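Local coordinates for protein phthiocerol synthesis polyketide synthase type I PpsC (Mycobacterium tuberculosis, PDB 7AHB) that probably selects extender units from acyl-CoA and transfers the acyl groups to the acyl carrier protein for phthiocerol chain building, through its acyltransferase domain, at residues T49-S54 and Y127-D132; A69-F74 and T121-S126; A143-A148 and I265-T270; T313-S318 and L341-L346. All coordinates share one frame; numbering follows the deposited sequence.

Interaction 1: T49-S54 and Y127-D132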
loop_
_atom_site.group_PDB
_atom_site.type_symbol
_atom_site.label_atom_id
_atom_site.label_comp_id
_atom_site.label_asym_id
_atom_site.label_seq_id
_atom_site.Cartn_x
_atom_site.Cartn_y
_atom_site.Cartn_z
ATOM N N THR A 49 5.657 11.025 12.795
ATOM C CA THR A 49 5.733 9.680 12.243
ATOM C C THR A 49 4.594 9.454 11.256
ATOM O O THR A 49 3.427 9.724 11.574
ATOM C CB THR A 49 5.660 8.630 13.361
ATOM O OG1 THR A 49 6.829 8.712 14.176
ATOM C CG2 THR A 49 5.548 7.208 12.762
ATOM N N VAL A 50 4.931 8.901 10.093
ATOM C CA VAL A 50 3.968 8.581 9.048
ATOM C C VAL A 50 3.996 7.078 8.816
ATOM O O VAL A 50 5.071 6.506 8.623
ATOM C CB VAL A 50 4.302 9.328 7.748
ATOM C CG1 VAL A 50 3.320 8.965 6.652
ATOM C CG2 VAL A 50 4.289 10.873 7.988
ATOM N N PHE A 51 2.829 6.445 8.853
ATOM C CA PHE A 51 2.702 5.046 8.449
ATOM C C PHE A 51 2.289 4.996 6.985
ATOM O O PHE A 51 1.294 5.623 6.608
ATOM C CB PHE A 51 1.646 4.307 9.259
ATOM C CG PHE A 51 2.124 3.782 10.589
ATOM C CD1 PHE A 51 3.216 4.336 11.232
ATOM C CD2 PHE A 51 1.446 2.743 11.207
ATOM C CE1 PHE A 51 3.623 3.862 12.466
ATOM C CE2 PHE A 51 1.861 2.259 12.436
ATOM C CZ PHE A 51 2.950 2.815 13.058
ATOM N N VAL A 52 3.018 4.218 6.179
ATOM C CA VAL A 52 2.783 4.117 4.738
ATOM C C VAL A 52 2.289 2.708 4.417
ATOM O O VAL A 52 2.993 1.722 4.684
ATOM C CB VAL A 52 4.054 4.436 3.941
ATOM C CG1 VAL A 52 3.835 4.172 2.463
ATOM C CG2 VAL A 52 4.507 5.891 4.202
ATOM N N TYR A 53 1.111 2.618 3.793
ATOM C CA TYR A 53 0.480 1.336 3.478
ATOM C C TYR A 53 0.627 1.084 1.982
ATOM O O TYR A 53 0.078 1.827 1.158
ATOM C CB TYR A 53 -0.978 1.333 3.928
ATOM C CG TYR A 53 -1.072 1.398 5.436
ATOM C CD1 TYR A 53 -1.058 2.616 6.099
ATOM C CD2 TYR A 53 -1.095 0.249 6.189
ATOM C CE1 TYR A 53 -1.125 2.684 7.471
ATOM C CE2 TYR A 53 -1.149 0.300 7.571
ATOM C CZ TYR A 53 -1.162 1.524 8.203
ATOM O OH TYR A 53 -1.208 1.584 9.574
ATOM N N SER A 54 1.401 0.053 1.641
ATOM C CA SER A 54 1.675 -0.280 0.260
ATOM C C SER A 54 0.479 -0.984 -0.361
ATOM O O SER A 54 -0.337 -1.607 0.324
ATOM C CB SER A 54 2.906 -1.172 0.162
ATOM O OG SER A 54 3.106 -1.576 -1.170
ATOM N N TYR A 127 4.309 -1.657 20.850
ATOM C CA TYR A 127 5.627 -1.175 21.242
ATOM C C TYR A 127 5.687 0.353 21.275
ATOM O O TYR A 127 6.788 0.928 21.256
ATOM C CB TYR A 127 6.691 -1.750 20.306
ATOM C CG TYR A 127 6.900 -3.224 20.522
ATOM C CD1 TYR A 127 7.520 -3.680 21.680
ATOM C CD2 TYR A 127 6.468 -4.163 19.593
ATOM C CE1 TYR A 127 7.707 -5.028 21.914
ATOM C CE2 TYR A 127 6.656 -5.530 19.820
ATOM C CZ TYR A 127 7.280 -5.945 20.969
ATOM O OH TYR A 127 7.487 -7.294 21.211
ATOM N N GLY A 128 4.522 1.015 21.324
ATOM C CA GLY A 128 4.475 2.450 21.526
ATOM C C GLY A 128 4.654 3.280 20.283
ATOM O O GLY A 128 4.885 4.489 20.397
ATOM N N VAL A 129 4.547 2.676 19.098
ATOM C CA VAL A 129 4.736 3.375 17.830
ATOM C C VAL A 129 3.376 3.479 17.142
ATOM O O VAL A 129 2.789 2.472 16.725
ATOM C CB VAL A 129 5.760 2.666 16.929
ATOM C CG1 VAL A 129 5.877 3.389 15.598
ATOM C CG2 VAL A 129 7.109 2.557 17.618
ATOM N N THR A 130 2.874 4.701 17.000
ATOM C CA THR A 130 1.602 4.963 16.342
ATOM C C THR A 130 1.788 6.110 15.354
ATOM O O THR A 130 2.672 6.966 15.530
ATOM C CB THR A 130 0.487 5.315 17.350
ATOM O OG1 THR A 130 0.841 6.519 18.020
ATOM C CG2 THR A 130 0.274 4.216 18.373
ATOM N N PRO A 131 0.971 6.177 14.310
ATOM C CA PRO A 131 1.183 7.217 13.294
ATOM C C PRO A 131 0.541 8.545 13.666
ATOM O O PRO A 131 -0.572 8.598 14.185
ATOM C CB PRO A 131 0.532 6.634 12.032
ATOM C CG PRO A 131 -0.590 5.747 12.577
ATOM C CD PRO A 131 -0.127 5.256 13.963
ATOM N N ASP A 132 1.250 9.626 13.364
ATOM C CA ASP A 132 0.652 10.955 13.401
ATOM C C ASP A 132 -0.116 11.261 12.115
ATOM O O ASP A 132 -0.998 12.122 12.118
ATOM C CB ASP A 132 1.732 12.018 13.605
ATOM C CG ASP A 132 2.596 11.751 14.816
ATOM O OD1 ASP A 132 2.063 11.724 15.942
ATOM O OD2 ASP A 132 3.812 11.554 14.634
#
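Thr49 begins strand 49-53 by gripping Asp132 twice through its backbone. Its N donates to Asp132 OD2 at 2.7 Å in a bent bond (148° at the hydrogen), and that oxygen receives it on its anti lone pair, the one turned away from OD1. In return, Asp132 N donates to Thr49 O at 2.8 Å. Asp132 holds CG beside its own N (chi1 -54°), which swings OD2 back toward the residue whose carbonyl that N is holding. The two side chains cross at about a right angle, Thr49 CB lying 3.7 Å from Asp132 OD2.

Two residues on, Phe51 points toward the loop. Pro131 CB sits over one face of its ring, 3.9 Å from the centroid and displaced toward the CG and CD1 rim, a CH-pi contact. Val129 CG1 comes in at the ring edge, in plane, 3.9 Å from Phe51 CE1. Tyr53 OH lies in plane at the edge as well, and bonds to Thr121 of helix 106-126.

The loop 127-132 links helix 106-126, closed by a Schellman motif at Gly128, to strand 133-136, the sheet neighbour of strand 49-53. The contact divides by chemistry: a polar pairing in which the exposed Asp132 carboxylate, probably ionised, accepts the Thr49 N-H, and an apolar seat around the buried Phe51 ring.

Interaction 2: A69-F74 and T121-S126. With NA (sodium ion), chain Q.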
loop_
_atom_site.group_PDB
_atom_site.type_symbol
_atom_site.label_atom_id
_atom_site.label_comp_id
_atom_site.label_asym_id
_atom_site.label_seq_id
_atom_site.Cartn_x
_atom_site.Cartn_y
_atom_site.Cartn_z
ATOM N N ALA A 69 3.212 -16.602 17.036
ATOM C CA ALA A 69 3.536 -17.314 18.260
ATOM C C ALA A 69 4.261 -16.465 19.289
ATOM O O ALA A 69 4.208 -16.795 20.476
ATOM C CB ALA A 69 4.396 -18.541 17.945
ATOM N N ASP A 70 4.925 -15.377 18.881
ATOM C CA ASP A 70 5.813 -14.643 19.777
ATOM C C ASP A 70 5.386 -13.207 20.055
ATOM O O ASP A 70 5.998 -12.549 20.901
ATOM C CB ASP A 70 7.243 -14.619 19.205
ATOM C CG ASP A 70 7.851 -16.006 19.081
ATOM O OD1 ASP A 70 7.241 -16.962 19.600
ATOM O OD2 ASP A 70 8.934 -16.146 18.460
ATOM N N GLU A 71 4.364 -12.701 19.377
ATOM C CA GLU A 71 3.974 -11.296 19.452
ATOM C C GLU A 71 2.476 -11.253 19.702
ATOM O O GLU A 71 1.674 -11.244 18.754
ATOM C CB GLU A 71 4.369 -10.552 18.181
ATOM C CG GLU A 71 5.877 -10.379 18.040
ATOM C CD GLU A 71 6.476 -9.507 19.155
ATOM O OE1 GLU A 71 5.716 -8.771 19.819
ATOM O OE2 GLU A 71 7.707 -9.561 19.367
ATOM N N PRO A 72 2.065 -11.221 20.979
ATOM C CA PRO A 72 0.625 -11.301 21.292
ATOM C C PRO A 72 -0.222 -10.238 20.629
ATOM O O PRO A 72 -1.365 -10.528 20.248
ATOM C CB PRO A 72 0.588 -11.178 22.830
ATOM C CG PRO A 72 1.905 -11.700 23.281
ATOM C CD PRO A 72 2.907 -11.337 22.194
ATOM N N ALA A 73 0.291 -9.017 20.473
ATOM C CA ALA A 73 -0.502 -7.987 19.811
ATOM C C ALA A 73 -0.803 -8.372 18.369
ATOM O O ALA A 73 -1.904 -8.130 17.860
ATOM C CB ALA A 73 0.227 -6.648 19.867
ATOM N N PHE A 74 0.175 -8.957 17.687
ATOM C CA PHE A 74 -0.055 -9.414 16.323
ATOM C C PHE A 74 -1.098 -10.520 16.310
ATOM O O PHE A 74 -2.036 -10.492 15.505
ATOM C CB PHE A 74 1.268 -9.882 15.710
ATOM C CG PHE A 74 1.143 -10.363 14.295
ATOM C CD1 PHE A 74 1.097 -9.462 13.239
ATOM C CD2 PHE A 74 1.083 -11.709 14.013
ATOM C CE1 PHE A 74 0.971 -9.906 11.931
ATOM C CE2 PHE A 74 0.969 -12.147 12.707
ATOM C CZ PHE A 74 0.912 -11.241 11.674
ATOM N N THR A 121 0.104 -3.033 12.106
ATOM C CA THR A 121 -0.143 -1.764 12.784
ATOM C C THR A 121 -0.383 -1.988 14.270
ATOM O O THR A 121 0.107 -1.216 15.099
ATOM C CB THR A 121 -1.331 -1.055 12.148
ATOM O OG1 THR A 121 -1.088 -0.781 10.745
ATOM C CG2 THR A 121 -1.592 0.309 12.845
ATOM N N ALA A 122 -1.067 -3.087 14.618
ATOM C CA ALA A 122 -1.275 -3.450 16.019
ATOM C C ALA A 122 0.041 -3.785 16.692
ATOM O O ALA A 122 0.257 -3.453 17.869
ATOM C CB ALA A 122 -2.228 -4.636 16.112
ATOM N N LEU A 123 0.942 -4.428 15.951
ATOM C CA LEU A 123 2.231 -4.808 16.503
ATOM C C LEU A 123 3.037 -3.577 16.881
ATOM O O LEU A 123 3.556 -3.482 18.000
ATOM C CB LEU A 123 2.992 -5.668 15.497
ATOM C CG LEU A 123 4.392 -6.116 15.901
ATOM C CD1 LEU A 123 4.328 -6.873 17.223
ATOM C CD2 LEU A 123 5.025 -6.969 14.822
ATOM N N TRP A 124 3.176 -2.633 15.942
ATOM C CA TRP A 124 3.875 -1.388 16.252
ATOM C C TRP A 124 3.230 -0.668 17.441
ATOM O O TRP A 124 3.930 -0.122 18.308
ATOM C CB TRP A 124 3.874 -0.458 15.042
ATOM C CG TRP A 124 4.876 -0.737 13.969
ATOM C CD1 TRP A 124 4.616 -1.196 12.707
ATOM C CD2 TRP A 124 6.293 -0.535 14.036
ATOM N NE1 TRP A 124 5.773 -1.295 11.999
ATOM C CE2 TRP A 124 6.820 -0.890 12.783
ATOM C CE3 TRP A 124 7.159 -0.075 15.023
ATOM C CZ2 TRP A 124 8.180 -0.797 12.487
ATOM C CZ3 TRP A 124 8.515 -0.010 14.740
ATOM C CH2 TRP A 124 9.011 -0.360 13.477
ATOM N N ARG A 125 1.894 -0.629 17.477
ATOM C CA ARG A 125 1.201 0.034 18.575
ATOM C C ARG A 125 1.583 -0.573 19.919
ATOM O O ARG A 125 1.725 0.143 20.919
ATOM C CB ARG A 125 -0.311 -0.056 18.377
ATOM C CG ARG A 125 -1.135 0.465 19.582
ATOM C CD ARG A 125 -2.507 0.846 19.110
ATOM N NE ARG A 125 -3.474 1.397 20.073
ATOM C CZ ARG A 125 -3.225 2.107 21.178
ATOM N NH1 ARG A 125 -1.980 2.375 21.599
ATOM N NH2 ARG A 125 -4.261 2.543 21.890
ATOM N N SER A 126 1.733 -1.896 19.965
ATOM C CA SER A 126 2.060 -2.565 21.217
ATOM C C SER A 126 3.448 -2.190 21.716
ATOM O O SER A 126 3.743 -2.387 22.896
ATOM C CB SER A 126 1.964 -4.093 21.062
ATOM O OG SER A 126 3.034 -4.615 20.305
HETATM NA NA NA Q . 3.018 -7.935 20.598
#
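At Glu71 the chain leaves helical geometry (phi -131°, psi 91°) between helix 65-70 and helix 72-89, and this break sets Glu71 and Ala73 against Leu123 and Ser126 near the C-terminal end of helix 106-126. Glu71 is thus both the first residue out of one helix and the N-cap position of the next. Its side chain, bent at chi2, crosses that of Leu123 at about a right angle: Leu123 CD1 lies 3.8 Å from Glu71 CB and 3.5 Å from Glu71 OE1, so the methyl group fills the inside of the bend. Leu123 reaches it with CG turned opposite its backbone N (chi1 178°).

The same Glu71 OE1 faces a site modelled as a sodium ion, 2.9 Å away, long for this metal, with Ala73 beside it; OE1 also receives a hydrogen bond from Tyr127 OH, of the residue after Ser126. In the fold, this is where the helical layer flanking the parallel sheet of the acyltransferase domain meets the helices that precede it in the chain: the buried Leu123 also packs on Leu25 and Leu67, while Trp124 turns to Phe51 on the sheet.

Ala73 fills the other half of the contact, with CB 3.8 Å from Ala122 O. Its CB is also modelled 3.3 Å from Ser126 CB, a separation too short to be trusted as real close packing. Ser126 has its hydroxyl turned back into its own helix, where OG donates to Leu123 O at 2.6 Å. Phe74, by contrast, sends its ring away from 121-126 to pack on Met116, Ala119 and Leu120, just before this segment in helix 106-126.

Interaction 3: A143-A148 and I265-T270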
loop_
_atom_site.group_PDB
_atom_site.type_symbol
_atom_site.label_atom_id
_atom_site.label_comp_id
_atom_site.label_asym_id
_atom_site.label_seq_id
_atom_site.Cartn_x
_atom_site.Cartn_y
_atom_site.Cartn_z
ATOM N N ALA A 143 -6.425 0.299 3.865
ATOM C CA ALA A 143 -5.831 0.088 5.181
ATOM C C ALA A 143 -5.558 1.416 5.868
ATOM O O ALA A 143 -5.807 1.554 7.069
ATOM C CB ALA A 143 -4.539 -0.715 5.070
ATOM N N ALA A 144 -5.032 2.397 5.121
ATOM C CA ALA A 144 -4.798 3.731 5.685
ATOM C C ALA A 144 -6.088 4.344 6.216
ATOM O O ALA A 144 -6.114 4.924 7.310
ATOM C CB ALA A 144 -4.163 4.645 4.625
ATOM N N ALA A 145 -7.168 4.233 5.448
ATOM C CA ALA A 145 -8.447 4.772 5.872
ATOM C C ALA A 145 -8.946 4.075 7.128
ATOM O O ALA A 145 -9.571 4.711 7.987
ATOM C CB ALA A 145 -9.458 4.648 4.728
ATOM N N VAL A 146 -8.685 2.769 7.256
ATOM C CA VAL A 146 -9.062 2.060 8.474
ATOM C C VAL A 146 -8.280 2.611 9.652
ATOM O O VAL A 146 -8.848 3.003 10.681
ATOM C CB VAL A 146 -8.839 0.542 8.314
ATOM C CG1 VAL A 146 -9.027 -0.168 9.643
ATOM C CG2 VAL A 146 -9.786 -0.029 7.282
ATOM N N VAL A 147 -6.961 2.689 9.504
ATOM C CA VAL A 147 -6.116 3.115 10.618
ATOM C C VAL A 147 -6.387 4.576 10.987
ATOM O O VAL A 147 -6.333 4.952 12.170
ATOM C CB VAL A 147 -4.643 2.862 10.248
ATOM C CG1 VAL A 147 -3.697 3.435 11.298
ATOM C CG2 VAL A 147 -4.392 1.364 10.076
ATOM N N ALA A 148 -6.711 5.412 10.005
ATOM C CA ALA A 148 -7.048 6.797 10.287
ATOM C C ALA A 148 -8.445 6.969 10.885
ATOM O O ALA A 148 -8.797 8.078 11.275
ATOM C CB ALA A 148 -6.948 7.635 9.016
ATOM N N ILE A 265 -7.129 10.673 12.312
ATOM C CA ILE A 265 -5.703 10.869 12.043
ATOM C C ILE A 265 -5.629 11.524 10.660
ATOM O O ILE A 265 -6.343 11.073 9.756
ATOM C CB ILE A 265 -4.928 9.538 12.036
ATOM C CG1 ILE A 265 -5.121 8.778 13.317
ATOM C CG2 ILE A 265 -3.434 9.781 11.822
ATOM C CD1 ILE A 265 -4.073 7.699 13.585
ATOM N N PRO A 266 -4.792 12.539 10.433
ATOM C CA PRO A 266 -4.607 13.055 9.067
ATOM C C PRO A 266 -4.312 11.896 8.130
ATOM O O PRO A 266 -3.440 11.065 8.392
ATOM C CB PRO A 266 -3.409 14.001 9.201
ATOM C CG PRO A 266 -3.574 14.543 10.606
ATOM C CD PRO A 266 -4.008 13.304 11.409
ATOM N N ILE A 267 -5.041 11.841 7.022
ATOM C CA ILE A 267 -4.745 10.891 5.952
ATOM C C ILE A 267 -4.493 11.706 4.684
ATOM O O ILE A 267 -5.354 12.487 4.260
ATOM C CB ILE A 267 -5.871 9.856 5.751
ATOM C CG1 ILE A 267 -5.701 9.158 4.410
ATOM C CG2 ILE A 267 -7.241 10.510 5.875
ATOM C CD1 ILE A 267 -6.472 7.837 4.326
ATOM N N ILE A 268 -3.306 11.544 4.104
ATOM C CA ILE A 268 -2.934 12.166 2.839
ATOM C C ILE A 268 -3.283 11.174 1.739
ATOM O O ILE A 268 -2.633 10.133 1.593
ATOM C CB ILE A 268 -1.446 12.526 2.830
ATOM C CG1 ILE A 268 -1.152 13.562 3.934
ATOM C CG2 ILE A 268 -1.031 13.100 1.458
ATOM C CD1 ILE A 268 0.287 13.630 4.315
ATOM N N SER A 269 -4.333 11.472 0.986
ATOM C CA SER A 269 -4.820 10.563 -0.038
ATOM C C SER A 269 -3.934 10.634 -1.286
ATOM O O SER A 269 -3.529 11.715 -1.726
ATOM C CB SER A 269 -6.258 10.915 -0.415
ATOM O OG SER A 269 -6.710 10.109 -1.521
ATOM N N THR A 270 -3.604 9.479 -1.835
ATOM C CA THR A 270 -2.884 9.408 -3.102
ATOM C C THR A 270 -3.842 9.297 -4.286
ATOM O O THR A 270 -3.405 9.143 -5.440
ATOM C CB THR A 270 -1.906 8.245 -3.073
ATOM O OG1 THR A 270 -2.633 7.022 -2.856
ATOM C CG2 THR A 270 -0.847 8.461 -1.981
#
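Ala148 and Ile265 meet near the C-terminal part of helix 141-147, beside the edge strand 267-269 of the parallel sheet. This is the helix that follows a GxSxG sequence, probably the nucleophile elbow, the sharp strand-to-helix turn of acyltransferases with a serine nucleophile. Ala148 CB touches both strand-side isoleucines, standing 4.1 Å from Ile265 CB and 4.1 Å from Ile267 CB, and it also rests 3.6 Å from Ile265 O. A long but fairly straight hydrogen bond, Ile265 N to Ala148 O at 3.3 Å and 162° at the hydrogen, ties the backbones together at the same residues; Ala148 O also receives Thr264 OG1. Ile265 then runs CD1 along the helix to lie 3.8 Å from Val147 O.

One turn earlier in the helix, Ile267 meets Ala144 and Ala145. Its CG1 stands opposite the backbone N (chi1 164°), and the branch stays extended, so CD1 rests against both Ala144 CB, 4.0 Å away, and Ala145 N, 3.8 Å away. The small alanine side chains let the helix come close to the strand, with the isoleucine laid over the face formed by Ala144, Ala145 and Ala148.

Around them, Val134 of the neighbouring strand 133-136 packs on Ala144, Ala148 and Ile267 together, and the backbones of Pro266 and Ile268 bond to that same residue. Tyr53 packs on Ala144 and Val147. At the helix start, one carboxylate spans to the strand: Glu141 takes Ser269 OG on OE2 and the backbone N of Thr270 on OE1.

Interaction 4: T313-S318 and L341-L346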
loop_
_atom_site.group_PDB
_atom_site.type_symbol
_atom_site.label_atom_id
_atom_site.label_comp_id
_atom_site.label_asym_id
_atom_site.label_seq_id
_atom_site.Cartn_x
_atom_site.Cartn_y
_atom_site.Cartn_z
ATOM N N THR A 313 9.838 10.558 10.353
ATOM C CA THR A 313 9.947 9.103 10.369
ATOM C C THR A 313 8.841 8.512 9.512
ATOM O O THR A 313 7.659 8.749 9.779
ATOM C CB THR A 313 9.879 8.549 11.791
ATOM O OG1 THR A 313 10.999 9.042 12.535
ATOM C CG2 THR A 313 9.909 7.020 11.770
ATOM N N PHE A 314 9.234 7.758 8.487
ATOM C CA PHE A 314 8.320 7.043 7.610
ATOM C C PHE A 314 8.519 5.546 7.814
ATOM O O PHE A 314 9.643 5.049 7.716
ATOM C CB PHE A 314 8.568 7.428 6.154
ATOM C CG PHE A 314 8.180 8.850 5.838
ATOM C CD1 PHE A 314 8.957 9.904 6.275
ATOM C CD2 PHE A 314 7.031 9.125 5.122
ATOM C CE1 PHE A 314 8.600 11.209 5.999
ATOM C CE2 PHE A 314 6.674 10.431 4.845
ATOM C CZ PHE A 314 7.472 11.470 5.289
ATOM N N ILE A 315 7.432 4.840 8.099
ATOM C CA ILE A 315 7.458 3.398 8.357
ATOM C C ILE A 315 6.513 2.742 7.360
ATOM O O ILE A 315 5.291 2.949 7.425
ATOM C CB ILE A 315 7.040 3.060 9.795
ATOM C CG1 ILE A 315 7.940 3.778 10.776
ATOM C CG2 ILE A 315 7.083 1.523 10.041
ATOM C CD1 ILE A 315 7.506 3.651 12.224
ATOM N N GLU A 316 7.062 1.931 6.461
ATOM C CA GLU A 316 6.236 1.160 5.544
ATOM C C GLU A 316 5.669 -0.046 6.291
ATOM O O GLU A 316 6.420 -0.842 6.874
ATOM C CB GLU A 316 7.036 0.718 4.322
ATOM C CG GLU A 316 6.231 -0.127 3.367
ATOM C CD GLU A 316 7.061 -0.591 2.175
ATOM O OE1 GLU A 316 8.059 0.112 1.859
ATOM O OE2 GLU A 316 6.733 -1.658 1.581
ATOM N N ILE A 317 4.346 -0.180 6.263
ATOM C CA ILE A 317 3.648 -1.227 6.987
ATOM C C ILE A 317 3.387 -2.357 5.993
ATOM O O ILE A 317 2.327 -2.402 5.354
ATOM C CB ILE A 317 2.338 -0.707 7.596
ATOM C CG1 ILE A 317 2.603 0.519 8.459
ATOM C CG2 ILE A 317 1.676 -1.829 8.436
ATOM C CD1 ILE A 317 3.467 0.274 9.670
ATOM N N SER A 318 4.362 -3.240 5.807
ATOM C CA SER A 318 4.255 -4.266 4.778
ATOM C C SER A 318 5.035 -5.493 5.226
ATOM O O SER A 318 5.786 -5.464 6.212
ATOM C CB SER A 318 4.785 -3.770 3.413
ATOM O OG SER A 318 6.179 -3.533 3.487
ATOM N N LEU A 341 14.199 9.269 8.491
ATOM C CA LEU A 341 14.312 7.829 8.669
ATOM C C LEU A 341 13.211 7.210 7.828
ATOM O O LEU A 341 12.040 7.570 7.984
ATOM C CB LEU A 341 14.158 7.454 10.142
ATOM C CG LEU A 341 14.395 6.000 10.560
ATOM C CD1 LEU A 341 15.863 5.646 10.441
ATOM C CD2 LEU A 341 13.877 5.792 11.980
ATOM N N SER A 342 13.580 6.311 6.920
ATOM C CA SER A 342 12.616 5.585 6.098
ATOM C C SER A 342 12.881 4.095 6.255
ATOM O O SER A 342 13.895 3.591 5.759
ATOM C CB SER A 342 12.713 5.993 4.631
ATOM O OG SER A 342 11.747 5.306 3.846
ATOM N N ILE A 343 11.965 3.392 6.924
ATOM C CA ILE A 343 12.160 1.989 7.273
ATOM C C ILE A 343 10.895 1.190 6.986
ATOM O O ILE A 343 9.815 1.734 6.759
ATOM C CB ILE A 343 12.565 1.801 8.752
ATOM C CG1 ILE A 343 11.510 2.380 9.688
ATOM C CG2 ILE A 343 13.910 2.449 9.028
ATOM C CD1 ILE A 343 11.519 1.731 11.079
ATOM N N GLY A 344 11.037 -0.134 7.029
ATOM C CA GLY A 344 9.923 -1.033 6.879
ATOM C C GLY A 344 9.555 -1.724 8.176
ATOM O O GLY A 344 10.050 -1.388 9.256
ATOM N N THR A 345 8.663 -2.714 8.047
ATOM C CA THR A 345 8.181 -3.496 9.177
ATOM C C THR A 345 8.741 -4.911 9.161
ATOM O O THR A 345 9.526 -5.269 10.040
ATOM C CB THR A 345 6.640 -3.524 9.173
ATOM O OG1 THR A 345 6.141 -2.182 9.230
ATOM C CG2 THR A 345 6.104 -4.291 10.362
ATOM N N LEU A 346 8.432 -5.678 8.128
ATOM C CA LEU A 346 9.008 -6.998 7.908
ATOM C C LEU A 346 9.746 -7.033 6.569
ATOM O O LEU A 346 9.568 -6.163 5.710
ATOM C CB LEU A 346 7.917 -8.072 7.916
ATOM C CG LEU A 346 6.935 -8.113 9.077
ATOM C CD1 LEU A 346 5.913 -9.224 8.819
ATOM C CD2 LEU A 346 7.640 -8.339 10.370
HETATM O O HOH W 1 8.480 -3.751 5.334
#
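Phe314 and Ile343 sit at the heart of a closely paired set of parallel strands, 313-316 and 341-343, whose axes run 4.8 Å apart at only 6°. Phe314 N donates to Leu341 O at 2.9 Å in a straight line (179°), Ile343 N returns a bond to Phe314 O, and Glu316 N reaches Ile343 O at 2.8 Å. CA-H groups of Thr313, Ser342 and Ile315 fill in between on the same carbonyls. Helix 324-334 joins the two strands as a beta-alpha-beta crossover and covers the face with Phe314 and Ser342.

On the other face, Ile315 CG1 lies beside Ile343 CG1 at 4.0 Å; Ile343 takes the crowded rotamer (chi1 59°), which swings that branch over to its neighbour. Thr313 CG2 and Leu341 CD2 lie side by side there at 4.2 Å. Against this bonded, buried core, the outer strand is the more open side: Leu341, Ser342 and Ile343 are all partly exposed.

Past the strands the pairing turns polar. Thr345 OG1 donates to Glu316 O at 2.7 Å and takes Trp124 NE1 in turn. Leu346 N bonds to Ser318 O, a long 3.3 Å. A water joins Ser318 OG, Thr345 N and Leu346 O. Ser318 OG itself donates to Glu316 OE2 from above the carboxylate plane, and the backbone N atoms of Leu322 and Leu323 supply two more bonds. Three donors around a buried carboxylate would probably favour its ionised form.

Overall arrangement
Interactions 1, 3 and 4 all reach one five-stranded parallel sheet, in the order 267-269, 133-136, 49-53, 313-316, 341-343. Interaction 4 therefore lies beside interaction 1 (centres about 8 Å apart, sharing backbone bonds), while interaction 3 sits at the opposite edge, its centre about 16 Å from that of interaction 4. Interaction 2 stands off the sheet on helix 106-126, its centre about 13 Å from that of interaction 1. Along the chain, interaction 2 is nested within the loop closed by interaction 1; interactions 3 and 4 follow in series. Helix 106-126, which carries part of interaction 2, touches interactions 1, 3 and 4, so sequence-distant pieces form one acyltransferase core.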